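Local coordinates for glycoside hydrolase 15-related protein (Kribbella flavida, PDB 5Z3E) that hydrolyses the alpha-1,6-glucosidic linkage of isomaltose from its non-reducing end, releasing beta-D-glucose and D-glucose, and also acts more slowly on panose and isomaltotriose, at residues L209-G220 and T234-V245; D348-Q356 and V377-Y388. The protein carries 1 engineered substitution. All coordinates share one frame; numbering follows the deposited sequence.

Interaction 1 (L209-G220 and T234-V245)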
loop_
_atom_site.group_PDB
_atom_site.type_symbol
_atom_site.label_atom_id
_atom_site.label_comp_id
_atom_site.label_asym_id
_atom_site.label_seq_id
_atom_site.Cartn_x
_atom_site.Cartn_y
_atom_site.Cartn_z
ATOM N N LEU A 209 4.949 -4.082 -9.032
ATOM C CA LEU A 209 4.311 -4.163 -10.344
ATOM C C LEU A 209 2.810 -4.119 -10.189
ATOM O O LEU A 209 2.104 -3.462 -10.974
ATOM C CB LEU A 209 4.759 -5.435 -11.055
ATOM C CG LEU A 209 6.219 -5.443 -11.497
ATOM C CD1 LEU A 209 6.648 -6.863 -11.859
ATOM C CD2 LEU A 209 6.456 -4.496 -12.661
ATOM N N GLY A 210 2.266 -4.828 -9.196
ATOM C CA GLY A 210 0.845 -4.833 -8.974
ATOM C C GLY A 210 0.301 -3.462 -8.616
ATOM O O GLY A 210 -0.745 -3.051 -9.142
ATOM N N ALA A 211 0.967 -2.745 -7.720
ATOM C CA ALA A 211 0.541 -1.405 -7.348
ATOM C C ALA A 211 0.487 -0.490 -8.568
ATOM O O ALA A 211 -0.437 0.300 -8.740
ATOM C CB ALA A 211 1.478 -0.840 -6.305
ATOM N N ILE A 212 1.533 -0.562 -9.406
ATOM C CA ILE A 212 1.565 0.246 -10.621
ATOM C C ILE A 212 0.396 -0.125 -11.525
ATOM O O ILE A 212 -0.305 0.742 -12.037
ATOM C CB ILE A 212 2.934 0.115 -11.313
ATOM C CG1 ILE A 212 4.047 0.626 -10.400
ATOM C CG2 ILE A 212 2.901 0.850 -12.654
ATOM C CD1 ILE A 212 5.439 0.377 -10.942
ATOM N N HIS A 213 0.199 -1.421 -11.742
ATOM C CA HIS A 213 -0.922 -1.904 -12.523
ATOM C C HIS A 213 -2.232 -1.347 -12.014
ATOM O O HIS A 213 -3.069 -0.885 -12.792
ATOM C CB HIS A 213 -0.931 -3.434 -12.490
ATOM C CG HIS A 213 -2.090 -4.062 -13.196
ATOM N ND1 HIS A 213 -3.321 -4.265 -12.623
ATOM C CD2 HIS A 213 -2.199 -4.537 -14.458
ATOM C CE1 HIS A 213 -4.113 -4.845 -13.522
ATOM N NE2 HIS A 213 -3.466 -5.021 -14.649
ATOM N N GLY A 214 -2.460 -1.435 -10.702
ATOM C CA GLY A 214 -3.710 -0.954 -10.159
ATOM C C GLY A 214 -3.937 0.516 -10.445
ATOM O O GLY A 214 -5.058 0.931 -10.788
ATOM N N GLY A 215 -2.904 1.338 -10.290
ATOM C CA GLY A 215 -3.038 2.741 -10.593
ATOM C C GLY A 215 -3.301 3.021 -12.059
ATOM O O GLY A 215 -4.127 3.875 -12.400
ATOM N N LEU A 216 -2.581 2.337 -12.937
ATOM C CA LEU A 216 -2.748 2.531 -14.371
ATOM C C LEU A 216 -4.112 2.091 -14.856
ATOM O O LEU A 216 -4.735 2.767 -15.677
ATOM C CB LEU A 216 -1.627 1.833 -15.132
ATOM C CG LEU A 216 -0.224 2.396 -14.931
ATOM C CD1 LEU A 216 0.768 1.583 -15.742
ATOM C CD2 LEU A 216 -0.127 3.873 -15.271
ATOM N N VAL A 217 -4.610 0.946 -14.372
ATOM C CA VAL A 217 -5.942 0.516 -14.758
ATOM C C VAL A 217 -6.979 1.494 -14.202
ATOM O O VAL A 217 -7.968 1.796 -14.891
ATOM C CB VAL A 217 -6.217 -0.938 -14.345
ATOM C CG1 VAL A 217 -7.665 -1.317 -14.561
ATOM C CG2 VAL A 217 -5.311 -1.878 -15.114
ATOM N N ALA A 218 -6.772 2.001 -12.991
ATOM C CA ALA A 218 -7.725 2.943 -12.425
ATOM C C ALA A 218 -7.864 4.168 -13.328
ATOM O O ALA A 218 -8.985 4.587 -13.634
ATOM C CB ALA A 218 -7.313 3.336 -11.022
ATOM N N VAL A 219 -6.764 4.773 -13.760
ATOM C CA VAL A 219 -6.899 5.954 -14.606
ATOM C C VAL A 219 -7.319 5.605 -16.021
ATOM O O VAL A 219 -8.073 6.368 -16.638
ATOM C CB VAL A 219 -5.615 6.844 -14.617
ATOM C CG1 VAL A 219 -5.360 7.430 -13.246
ATOM C CG2 VAL A 219 -4.387 6.126 -15.142
ATOM N N GLY A 220 -6.878 4.470 -16.560
ATOM C CA GLY A 220 -7.192 4.109 -17.924
ATOM C C GLY A 220 -8.616 3.665 -18.159
ATOM O O GLY A 220 -9.076 3.628 -19.302
ATOM N N THR A 234 -1.953 3.874 -20.726
ATOM C CA THR A 234 -2.023 3.289 -19.393
ATOM C C THR A 234 -2.497 1.841 -19.438
ATOM O O THR A 234 -1.970 0.996 -18.718
ATOM C CB THR A 234 -2.852 4.135 -18.438
ATOM O OG1 THR A 234 -4.211 4.212 -18.829
ATOM C CG2 THR A 234 -2.223 5.503 -18.229
ATOM N N LEU A 235 -3.501 1.546 -20.267
ATOM C CA LEU A 235 -3.988 0.169 -20.349
ATOM C C LEU A 235 -3.018 -0.737 -21.099
ATOM O O LEU A 235 -2.927 -1.931 -20.793
ATOM C CB LEU A 235 -5.389 0.087 -20.915
ATOM C CG LEU A 235 -6.460 0.788 -20.084
ATOM C CD1 LEU A 235 -7.833 0.425 -20.593
ATOM C CD2 LEU A 235 -6.340 0.470 -18.585
ATOM N N GLN A 236 -2.303 -0.199 -22.085
ATOM C CA GLN A 236 -1.325 -1.003 -22.799
ATOM C C GLN A 236 -0.162 -1.382 -21.871
ATOM O O GLN A 236 0.289 -2.525 -21.873
ATOM C CB GLN A 236 -0.848 -0.300 -24.047
ATOM C CG GLN A 236 -0.194 -1.290 -25.021
ATOM C CD GLN A 236 -1.205 -2.188 -25.750
ATOM O OE1 GLN A 236 -2.142 -1.684 -26.356
ATOM N NE2 GLN A 236 -1.067 -3.492 -25.689
ATOM N N VAL A 237 0.315 -0.424 -21.070
ATOM C CA VAL A 237 1.378 -0.718 -20.112
ATOM C C VAL A 237 0.861 -1.667 -19.033
ATOM O O VAL A 237 1.582 -2.590 -18.643
ATOM C CB VAL A 237 1.998 0.562 -19.541
ATOM C CG1 VAL A 237 2.850 0.267 -18.317
ATOM C CG2 VAL A 237 2.809 1.251 -20.613
ATOM N N ALA A 238 -0.368 -1.489 -18.557
ATOM C CA ALA A 238 -0.906 -2.442 -17.597
ATOM C C ALA A 238 -0.870 -3.862 -18.182
ATOM O O ALA A 238 -0.543 -4.825 -17.481
ATOM C CB ALA A 238 -2.288 -2.044 -17.146
ATOM N N ALA A 239 -1.207 -4.024 -19.465
ATOM C CA ALA A 239 -1.133 -5.326 -20.105
ATOM C C ALA A 239 0.305 -5.850 -20.150
ATOM O O ALA A 239 0.520 -7.055 -19.982
ATOM C CB ALA A 239 -1.753 -5.266 -21.502
ATOM N N ARG A 240 1.269 -4.961 -20.401
ATOM C CA ARG A 240 2.679 -5.333 -20.377
ATOM C C ARG A 240 3.106 -5.817 -18.999
ATOM O O ARG A 240 3.883 -6.775 -18.882
ATOM C CB ARG A 240 3.549 -4.156 -20.809
ATOM C CG ARG A 240 3.358 -3.732 -22.256
ATOM C CD ARG A 240 4.277 -2.623 -22.702
ATOM N NE ARG A 240 4.039 -2.331 -24.106
ATOM C CZ ARG A 240 3.558 -1.216 -24.700
ATOM N NH1 ARG A 240 3.010 -0.219 -23.961
ATOM N NH2 ARG A 240 3.390 -1.180 -26.046
ATOM N N ILE A 241 2.617 -5.178 -17.938
ATOM C CA ILE A 241 2.898 -5.625 -16.589
ATOM C C ILE A 241 2.373 -7.043 -16.392
ATOM O O ILE A 241 3.064 -7.915 -15.868
ATOM C CB ILE A 241 2.307 -4.665 -15.548
ATOM C CG1 ILE A 241 3.041 -3.319 -15.582
ATOM C CG2 ILE A 241 2.379 -5.292 -14.167
ATOM C CD1 ILE A 241 2.381 -2.217 -14.786
ATOM N N ARG A 242 1.121 -7.266 -16.800
ATOM C CA ARG A 242 0.549 -8.594 -16.648
ATOM C C ARG A 242 1.325 -9.640 -17.443
ATOM O O ARG A 242 1.502 -10.765 -16.969
ATOM C CB ARG A 242 -0.934 -8.614 -17.001
ATOM C CG ARG A 242 -1.773 -7.737 -16.102
ATOM C CD ARG A 242 -3.270 -7.946 -16.286
ATOM N NE ARG A 242 -3.697 -7.717 -17.660
ATOM C CZ ARG A 242 -4.159 -6.580 -18.173
ATOM N NH1 ARG A 242 -4.328 -5.511 -17.411
ATOM N NH2 ARG A 242 -4.427 -6.499 -19.472
ATOM N N SER A 243 1.810 -9.285 -18.629
ATOM C CA SER A 243 2.629 -10.206 -19.399
ATOM C C SER A 243 3.886 -10.604 -18.637
ATOM O O SER A 243 4.299 -11.765 -18.643
ATOM C CB SER A 243 3.052 -9.593 -20.728
ATOM O OG SER A 243 1.965 -9.377 -21.594
ATOM N N LEU A 244 4.538 -9.635 -18.019
ATOM C CA LEU A 244 5.753 -9.891 -17.279
ATOM C C LEU A 244 5.477 -10.801 -16.074
ATOM O O LEU A 244 6.235 -11.744 -15.799
ATOM C CB LEU A 244 6.338 -8.571 -16.883
ATOM C CG LEU A 244 7.686 -8.569 -16.312
ATOM C CD1 LEU A 244 8.711 -9.264 -17.215
ATOM C CD2 LEU A 244 8.138 -7.090 -16.113
ATOM N N VAL A 245 4.388 -10.526 -15.348
ATOM C CA VAL A 245 4.015 -11.367 -14.229
ATOM C C VAL A 245 3.648 -12.772 -14.692
ATOM O O VAL A 245 4.034 -13.759 -14.059
ATOM C CB VAL A 245 2.916 -10.694 -13.401
ATOM C CG1 VAL A 245 2.402 -11.613 -12.315
ATOM C CG2 VAL A 245 3.424 -9.388 -12.790
#
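Arg242 reaches His213 across two helices of the (alpha/alpha)6 barrel expected of family 15 hydrolases; segments 209-220 and 234-245 run nearly antiparallel, at 152°, axes 8.3 Å apart. Beyond CB of Arg242, CG lies 3.6 Å from His213 CD2, and CD comes within 3.4 Å of His213 NE2. A bend at chi3 (-57°) folds the chain back; NE and CZ pass His213 NE2 at longer range, one guanidinium face lies over Ala238 O and Ala239 CA, offset toward the rim, and Arg242 NH1 donates to His213 NE2 at 2.9 Å. The donor lies near the ring plane and NE2 near the guanidinium plane, though the planes stand almost perpendicular. Ala238 O faces the ring edge, 3.5 Å from His213 CD2, while Val217 CG2 lies above one face, displaced toward the rim. Beside this pair, knobs-into-holes packing sets Ile241 among Leu209, Ile212, His213 and Leu216, its CD1 3.8 Å from Ile212 CG2, and Leu216 among Thr234, Val237, Ala238 and Ile241, its CD1 3.6 Å from Val237 CG1. At the C-terminal end of helix 206-220, a CB on Gly220 would clash with Thr234 OG1 and Leu235 CD2. A leucine in place of Arg242 would probably leave His213 NE2 without its donor and the ring less firmly fixed. Because His213 ND1 is hydrogen-bonded to Phe275 O while NE2 accepts from the arginine, the ring is probably neutral, protonated on ND1.

Interaction 2 (D348-Q356 and V377-Y388). Engineered in segment 348-356: Ala355 (natural residue Glu).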
loop_
_atom_site.group_PDB
_atom_site.type_symbol
_atom_site.label_atom_id
_atom_site.label_comp_id
_atom_site.label_asym_id
_atom_site.label_seq_id
_atom_site.Cartn_x
_atom_site.Cartn_y
_atom_site.Cartn_z
ATOM N N ASP A 348 -3.890 -1.749 21.516
ATOM C CA ASP A 348 -3.456 -1.489 22.878
ATOM C C ASP A 348 -4.580 -0.868 23.692
ATOM O O ASP A 348 -5.722 -0.756 23.244
ATOM C CB ASP A 348 -2.140 -0.709 22.899
ATOM C CG ASP A 348 -2.267 0.742 22.537
ATOM O OD1 ASP A 348 -3.384 1.293 22.434
ATOM O OD2 ASP A 348 -1.186 1.375 22.373
ATOM N N ALA A 349 -4.278 -0.495 24.939
ATOM C CA ALA A 349 -5.301 -0.002 25.845
ATOM C C ALA A 349 -5.972 1.256 25.327
ATOM O O ALA A 349 -7.099 1.585 25.726
ATOM C CB ALA A 349 -4.713 0.232 27.234
ATOM N N ASP A 350 -5.286 2.016 24.483
ATOM C CA ASP A 350 -5.857 3.261 23.896
ATOM C C ASP A 350 -6.576 2.986 22.572
ATOM O O ASP A 350 -7.168 3.911 21.994
ATOM C CB ASP A 350 -4.743 4.296 23.649
ATOM C CG ASP A 350 -4.149 4.849 24.919
ATOM O OD1 ASP A 350 -4.847 4.896 25.952
ATOM O OD2 ASP A 350 -2.934 5.161 24.934
ATOM N N GLY A 351 -6.531 1.756 22.076
ATOM C CA GLY A 351 -7.095 1.394 20.756
ATOM C C GLY A 351 -6.109 1.486 19.643
ATOM O O GLY A 351 -6.456 1.226 18.492
ATOM N N ASP A 352 -4.861 1.859 19.954
ATOM C CA ASP A 352 -3.882 2.038 18.873
ATOM C C ASP A 352 -3.375 0.699 18.372
ATOM O O ASP A 352 -3.149 -0.252 19.147
ATOM C CB ASP A 352 -2.693 2.868 19.375
ATOM C CG ASP A 352 -3.018 4.309 19.637
ATOM O OD1 ASP A 352 -4.061 4.800 19.167
ATOM O OD2 ASP A 352 -2.181 4.962 20.270
ATOM N N LEU A 353 -3.148 0.635 17.055
ATOM C CA LEU A 353 -2.677 -0.568 16.405
ATOM C C LEU A 353 -1.221 -0.417 16.029
ATOM O O LEU A 353 -0.845 0.570 15.360
ATOM C CB LEU A 353 -3.490 -0.873 15.137
ATOM C CG LEU A 353 -4.921 -1.332 15.377
ATOM C CD1 LEU A 353 -5.702 -1.271 14.086
ATOM C CD2 LEU A 353 -4.961 -2.730 15.957
ATOM N N PRO A 354 -0.381 -1.354 16.426
ATOM C CA PRO A 354 1.032 -1.315 16.063
ATOM C C PRO A 354 1.233 -1.700 14.600
ATOM O O PRO A 354 0.335 -2.265 13.953
ATOM C CB PRO A 354 1.667 -2.368 16.955
ATOM C CG PRO A 354 0.591 -3.304 17.153
ATOM C CD PRO A 354 -0.708 -2.549 17.214
ATOM N N ALA A 355 2.448 -1.462 14.108
ATOM C CA ALA A 355 2.817 -2.005 12.804
ATOM C C ALA A 355 2.780 -3.540 12.811
ATOM O O ALA A 355 2.303 -4.182 11.887
ATOM C CB ALA A 355 4.186 -1.525 12.398
ATOM N N GLN A 356 3.336 -4.127 13.880
ATOM C CA GLN A 356 3.484 -5.564 13.987
ATOM C C GLN A 356 3.511 -5.952 15.447
ATOM O O GLN A 356 3.739 -5.087 16.301
ATOM C CB GLN A 356 4.747 -6.046 13.304
ATOM C CG GLN A 356 6.043 -5.492 13.910
ATOM C CD GLN A 356 7.269 -6.138 13.323
ATOM O OE1 GLN A 356 7.463 -7.363 13.427
ATOM N NE2 GLN A 356 8.104 -5.344 12.660
ATOM N N VAL A 377 8.190 -0.951 18.573
ATOM C CA VAL A 377 7.528 -0.926 17.282
ATOM C C VAL A 377 6.551 0.236 17.167
ATOM O O VAL A 377 5.792 0.541 18.084
ATOM C CB VAL A 377 6.778 -2.284 17.136
ATOM C CG1 VAL A 377 5.767 -2.217 16.031
ATOM C CG2 VAL A 377 7.817 -3.378 16.847
ATOM N N ALA A 378 6.531 0.842 15.988
ATOM C CA ALA A 378 5.640 1.966 15.707
ATOM C C ALA A 378 4.201 1.684 16.093
ATOM O O ALA A 378 3.575 0.744 15.577
ATOM C CB ALA A 378 5.693 2.324 14.230
ATOM N N THR A 379 3.681 2.522 16.973
ATOM C CA THR A 379 2.318 2.424 17.453
ATOM C C THR A 379 1.829 3.813 17.840
ATOM O O THR A 379 2.447 4.433 18.694
ATOM C CB THR A 379 2.222 1.514 18.658
ATOM O OG1 THR A 379 2.894 0.273 18.487
ATOM C CG2 THR A 379 0.799 1.307 19.090
ATOM N N PRO A 380 0.738 4.304 17.269
ATOM C CA PRO A 380 -0.016 3.714 16.154
ATOM C C PRO A 380 0.746 3.825 14.837
ATOM O O PRO A 380 1.465 4.794 14.598
ATOM C CB PRO A 380 -1.261 4.603 16.078
ATOM C CG PRO A 380 -0.778 5.963 16.558
ATOM C CD PRO A 380 0.237 5.658 17.621
ATOM N N LEU A 381 0.567 2.829 13.983
ATOM C CA LEU A 381 0.935 2.964 12.582
ATOM C C LEU A 381 -0.349 3.348 11.842
ATOM O O LEU A 381 -1.321 2.608 11.867
ATOM C CB LEU A 381 1.472 1.639 12.033
ATOM C CG LEU A 381 2.008 1.776 10.609
ATOM C CD1 LEU A 381 3.345 2.482 10.585
ATOM C CD2 LEU A 381 2.095 0.430 9.902
ATOM N N LEU A 382 -0.366 4.521 11.201
ATOM C CA LEU A 382 -1.618 4.947 10.583
ATOM C C LEU A 382 -2.128 3.949 9.552
ATOM O O LEU A 382 -3.314 3.689 9.474
ATOM C CB LEU A 382 -1.540 6.363 10.014
ATOM C CG LEU A 382 -1.888 7.495 10.981
ATOM C CD1 LEU A 382 -0.873 7.632 12.091
ATOM C CD2 LEU A 382 -2.053 8.795 10.249
ATOM N N TRP A 383 -1.211 3.358 8.784
ATOM C CA TRP A 383 -1.576 2.368 7.780
ATOM C C TRP A 383 -2.300 1.171 8.420
ATOM O O TRP A 383 -3.242 0.629 7.856
ATOM C CB TRP A 383 -0.320 1.970 7.007
ATOM C CG TRP A 383 -0.517 1.085 5.797
ATOM C CD1 TRP A 383 -1.683 0.691 5.226
ATOM C CD2 TRP A 383 0.540 0.476 5.038
ATOM N NE1 TRP A 383 -1.418 -0.144 4.159
ATOM C CE2 TRP A 383 -0.057 -0.292 4.023
ATOM C CE3 TRP A 383 1.937 0.476 5.139
ATOM C CZ2 TRP A 383 0.678 -1.061 3.140
ATOM C CZ3 TRP A 383 2.663 -0.318 4.261
ATOM C CH2 TRP A 383 2.031 -1.080 3.293
ATOM N N SER A 384 -1.897 0.769 9.626
ATOM C CA SER A 384 -2.640 -0.292 10.320
ATOM C C SER A 384 -4.107 0.085 10.497
ATOM O O SER A 384 -4.999 -0.728 10.253
ATOM C CB SER A 384 -2.037 -0.586 11.690
ATOM O OG SER A 384 -0.789 -1.205 11.573
ATOM N N HIS A 385 -4.338 1.306 10.962
ATOM C CA HIS A 385 -5.683 1.809 11.128
ATOM C C HIS A 385 -6.442 1.957 9.821
ATOM O O HIS A 385 -7.632 1.658 9.745
ATOM C CB HIS A 385 -5.656 3.116 11.924
ATOM C CG HIS A 385 -5.298 2.906 13.368
ATOM N ND1 HIS A 385 -6.230 2.453 14.284
ATOM C CD2 HIS A 385 -4.130 3.010 14.044
ATOM C CE1 HIS A 385 -5.645 2.307 15.449
ATOM N NE2 HIS A 385 -4.361 2.634 15.351
ATOM N N GLY A 386 -5.747 2.432 8.779
ATOM C CA GLY A 386 -6.397 2.526 7.488
ATOM C C GLY A 386 -6.858 1.185 6.970
ATOM O O GLY A 386 -7.968 1.060 6.451
ATOM N N MET A 387 -5.999 0.182 7.094
ATOM C CA MET A 387 -6.351 -1.151 6.639
ATOM C C MET A 387 -7.470 -1.772 7.469
ATOM O O MET A 387 -8.325 -2.485 6.942
ATOM C CB MET A 387 -5.147 -2.089 6.645
ATOM C CG MET A 387 -4.044 -1.741 5.756
ATOM S SD MET A 387 -4.521 -1.631 3.967
ATOM C CE MET A 387 -4.826 -3.307 3.608
ATOM N N TYR A 388 -7.467 -1.510 8.777
ATOM C CA TYR A 388 -8.571 -1.957 9.621
ATOM C C TYR A 388 -9.896 -1.383 9.108
ATOM O O TYR A 388 -10.896 -2.111 8.972
ATOM C CB TYR A 388 -8.339 -1.537 11.077
ATOM C CG TYR A 388 -9.505 -1.937 11.942
ATOM C CD1 TYR A 388 -9.612 -3.221 12.419
ATOM C CD2 TYR A 388 -10.526 -1.035 12.220
ATOM C CE1 TYR A 388 -10.715 -3.601 13.162
ATOM C CE2 TYR A 388 -11.626 -1.403 12.935
ATOM C CZ TYR A 388 -11.719 -2.664 13.440
ATOM O OH TYR A 388 -12.828 -3.077 14.155
HETATM O O HOH W 1 0.610 -3.114 10.077
#
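Leu353 lies across the imidazole of His385 where a loop packs against the start of a helix in the (alpha/alpha)6 barrel expected of this family. Leu353 CB sits over one face of the His385 ring, 4.0 Å from the centroid and 26° off the normal, a CH-pi contact; the leucine runs slantwise over the imidazole, its CG and CD1 staying in touch with the CE1 and ND1 side. Gly351 O instead meets the ring at its edge, 3.3 Å from His385 CE1. His385 ND1 is hydrogen-bonded to Ser45 OG of helix 32-52, which holds the ring. Asp352 runs alongside the Pro380 ring with a common heading, Asp352 OD2 3.7 Å from Pro380 CD; OD1 of this aspartate is hydrogen-bonded to His44 NE2. In the preceding type I beta turn, Asp348 to Gly351, Asp348 OD1 accepts from Asp350 N, an Asx turn, and also from Asp352 N, the donors on opposite faces of the carboxylate plane. Two backbone bonds join the segments: N-cap Leu381 N to Leu353 O, 3.0 Å, and Ala355 N to Ala378 O, 2.9 Å. Ala355 is engineered from the glutamate inferred to be the proton acceptor; its CB rests 3.8 Å from Leu381 CD2. Ser384 OG, turned to Pro354 O by standing anti to its own carbonyl carbon (chi1 -70°), donates at 2.8 Å from 45° above the carbonyl plane, and one water donates to both Ala355 O and Ser384 OG.

Overall arrangement
From the N terminus, the chain first forms helix 32-52, which later packs against interaction 2. Past Asp195 and Glu198 it enters helix 206-220, and interaction 1 closes the ten-residue connection between this helix and helix 231-248. Interaction 2 opens only after that: 20 residues, including helix 367-374, separate the loop 348-356 from segment 377-388, so the contacts are in series and neither encloses nor crosses the other. Their centres lie 31 Å apart on opposite sides of the chain's centre, with nearest atoms about 9 Å apart. Interaction 1 joins sequence-adjacent helices, whereas interaction 2 ties the active-site loop to the C-terminal helix 382-394, itself packed on helix 32-52.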